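Local coordinates for 2-oxoadipate dioxygenase/decarboxylase (Pseudomonas putida, PDB 6W1G), which uses iron(II) and dioxygen to convert 2-oxoadipate into D-2-hydroxyglutarate and carbon dioxide, a step in bacterial D-lysine catabolism, at residues Glu36-Ser39 / Glu40-Gln44. Residues are numbered along the deposited sequence; the frame is centred on the assembly and turned at random.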
ATOM      1  N   GLU A  36     -14.482 -10.879  -6.339  1.00 14.80           N
ATOM      2  CA  GLU A  36     -15.811 -11.358  -5.950  1.00 16.63           C
ATOM      3  C   GLU A  36     -15.792 -11.905  -4.530  1.00 15.09           C
ATOM      4  O   GLU A  36     -16.710 -11.663  -3.747  1.00 16.87           O
ATOM      5  CB  GLU A  36     -16.254 -12.429  -6.952  1.00 20.69           C
ATOM      6  CG  GLU A  36     -16.545 -11.876  -8.333  1.00 27.97           C
ATOM      7  CD  GLU A  36     -16.904 -12.925  -9.371  1.00 38.23           C
ATOM      8  OE1 GLU A  36     -16.603 -14.118  -9.160  1.00 40.61           O
ATOM      9  OE2 GLU A  36     -17.481 -12.539 -10.412  1.00 42.30           O
ATOM     10  N   LEU A  37     -14.729 -12.615  -4.179  1.00 15.63           N
ATOM     11  CA  LEU A  37     -14.603 -13.161  -2.835  1.00 15.77           C
ATOM     12  C   LEU A  37     -14.453 -12.046  -1.806  1.00 13.86           C
ATOM     13  O   LEU A  37     -15.053 -12.097  -0.742  1.00 14.69           O
ATOM     14  CB  LEU A  37     -13.413 -14.095  -2.817  1.00 16.85           C
ATOM     15  CG  LEU A  37     -13.202 -14.899  -1.545  1.00 20.19           C
ATOM     16  CD1 LEU A  37     -14.395 -15.845  -1.257  1.00 23.48           C
ATOM     17  CD2 LEU A  37     -11.922 -15.687  -1.711  1.00 21.90           C
ATOM     18  N   VAL A  38     -13.685 -11.011  -2.131  1.00 12.61           N
ATOM     19  CA  VAL A  38     -13.492  -9.882  -1.218  1.00 12.54           C
ATOM     20  C   VAL A  38     -14.811  -9.194  -0.933  1.00 12.21           C
ATOM     21  O   VAL A  38     -15.122  -8.852   0.217  1.00 12.99           O
ATOM     22  CB  VAL A  38     -12.454  -8.905  -1.783  1.00 12.38           C
ATOM     23  CG1 VAL A  38     -12.437  -7.596  -0.973  1.00 14.46           C
ATOM     24  CG2 VAL A  38     -11.058  -9.533  -1.792  1.00 13.91           C
ATOM     25  N   SER A  39     -15.606  -8.973  -1.978  1.00 13.52           N
ATOM     26  CA  SER A  39     -16.883  -8.307  -1.773  1.00 15.35           C
ATOM     27  C   SER A  39     -17.776  -9.123  -0.842  1.00 15.52           C
ATOM     28  O   SER A  39     -18.437  -8.575   0.041  1.00 16.30           O
ATOM     29  CB  SER A  39     -17.569  -8.094  -3.115  1.00 19.49           C
ATOM     30  OG  SER A  39     -18.828  -7.485  -2.937  1.00 26.64           O
ATOM     31  N   GLU A  40     -17.808 -10.442  -1.037  1.00 17.34           N
ATOM     32  CA  GLU A  40     -18.638 -11.293  -0.188  1.00 19.60           C
ATOM     33  C   GLU A  40     -18.153 -11.287   1.253  1.00 17.84           C
ATOM     34  O   GLU A  40     -18.958 -11.163   2.191  1.00 18.06           O
ATOM     35  CB  GLU A  40     -18.577 -12.715  -0.740  1.00 24.50           C
ATOM     36  CG  GLU A  40     -19.440 -13.729  -0.039  1.00 33.56           C
ATOM     37  CD  GLU A  40     -19.478 -15.073  -0.766  1.00 41.79           C
ATOM     38  OE1 GLU A  40     -18.413 -15.707  -0.917  1.00 43.50           O
ATOM     39  OE2 GLU A  40     -20.572 -15.488  -1.194  1.00 47.93           O
ATOM     40  N   ILE A  41     -16.854 -11.460   1.460  1.00 15.67           N
ATOM     41  CA  ILE A  41     -16.303 -11.435   2.817  1.00 16.00           C
ATOM     42  C   ILE A  41     -16.585 -10.111   3.519  1.00 13.61           C
ATOM     43  O   ILE A  41     -16.960 -10.081   4.708  1.00 15.06           O
ATOM     44  CB  ILE A  41     -14.806 -11.761   2.824  1.00 16.89           C
ATOM     45  CG1 ILE A  41     -14.568 -13.230   2.486  1.00 26.07           C
ATOM     46  CG2 ILE A  41     -14.110 -11.378   4.129  1.00 17.77           C
ATOM     47  CD1 ILE A  41     -15.077 -14.201   3.498  1.00 32.05           C
ATOM     48  N   ASN A  42     -16.388  -8.987   2.811  1.00 14.03           N
ATOM     49  CA  ASN A  42     -16.550  -7.679   3.437  1.00 13.52           C
ATOM     50  C   ASN A  42     -18.000  -7.455   3.825  1.00 14.23           C
ATOM     51  O   ASN A  42     -18.283  -6.942   4.904  1.00 15.06           O
ATOM     52  CB  ASN A  42     -16.102  -6.610   2.465  1.00 13.23           C
ATOM     53  CG  ASN A  42     -14.581  -6.562   2.307  1.00 12.79           C
ATOM     54  OD1 ASN A  42     -13.851  -7.338   2.933  1.00 14.22           O
ATOM     55  ND2 ASN A  42     -14.105  -5.642   1.496  1.00 13.71           N
ATOM     56  N   GLN A  43     -18.922  -7.901   2.981  1.00 16.23           N
ATOM     57  CA  GLN A  43     -20.330  -7.770   3.312  1.00 17.66           C
ATOM     58  C   GLN A  43     -20.687  -8.594   4.535  1.00 17.51           C
ATOM     59  O   GLN A  43     -21.465  -8.148   5.386  1.00 17.77           O
ATOM     60  CB  GLN A  43     -21.148  -8.239   2.117  1.00 21.54           C
ATOM     61  CG  GLN A  43     -21.337  -7.200   1.025  1.00 31.48           C
ATOM     62  CD  GLN A  43     -22.634  -7.351   0.227  1.00 40.78           C
ATOM     63  OE1 GLN A  43     -23.384  -8.322   0.374  1.00 42.84           O
ATOM     64  NE2 GLN A  43     -22.897  -6.370  -0.633  1.00 43.67           N
ATOM     65  N   GLN A  44     -20.154  -9.811   4.631  1.00 17.15           N
ATOM     66  CA  GLN A  44     -20.397 -10.650   5.798  1.00 17.80           C
ATOM     67  C   GLN A  44     -19.873  -9.992   7.066  1.00 16.32           C
ATOM     68  O   GLN A  44     -20.549  -9.996   8.092  1.00 17.13           O
ATOM     69  CB  GLN A  44     -19.726 -11.997   5.584  1.00 20.45           C
ATOM     70  CG  GLN A  44     -19.849 -13.007   6.740  1.00 25.78           C
ATOM     71  CD  GLN A  44     -19.369 -14.397   6.353  1.00 29.53           C
ATOM     72  OE1 GLN A  44     -20.061 -15.396   6.585  1.00 33.91           O
ATOM     73  NE2 GLN A  44     -18.176 -14.472   5.772  1.00 32.60           N
TER
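E40 and L37 meet one turn apart on the α-helix 29-48, where one carboxylate oxygen of the acid comes near a leucine methyl. With CG anti to the backbone N in both residues (chi1 -177° in E40, -173° in L37), the two side chains pass each other at a slant, and OE1 of E40 comes to 4.0 Å from CD1 of L37. This is a loose van der Waals contact at the border of the buried face: L37 also packs against I237 and M241, while E40 remains exposed. The stem of E40 is closer to the helix, with CB of E40 3.6 Å from the carbonyl oxygen of L37.

S39 takes part mainly through its backbone. Its carbonyl oxygen accepts the amide N-H of Q43, the regular i to i+4 bond, and CB and CG of Q43 both lean against that oxygen, so that the base of the glutamine side chain lines this turn. The same pattern links the amides of E40, I41 and N42 to the carbonyl oxygens of E36, L37 and V38; the bond from I41 N to L37 O is nearly straight, with an N-H...O angle of 173°.

On the buried side, V38 and N42 run side by side in the same direction. The amide of N42 reaches the chain that follows strand 226-229: its OD1 accepts hydrogen bonds from L232 N and T231 OG1, and its ND2 donates to R230 O, which should hold the buried amide in one orientation. The helix is thereby joined to the chain just beyond a strand that carries the metal ligand H226. The V38 side chain itself is about 13 Å from the bound nickel ion. Methyl CG1 of V38 rests 3.6 Å from ND2 of N42.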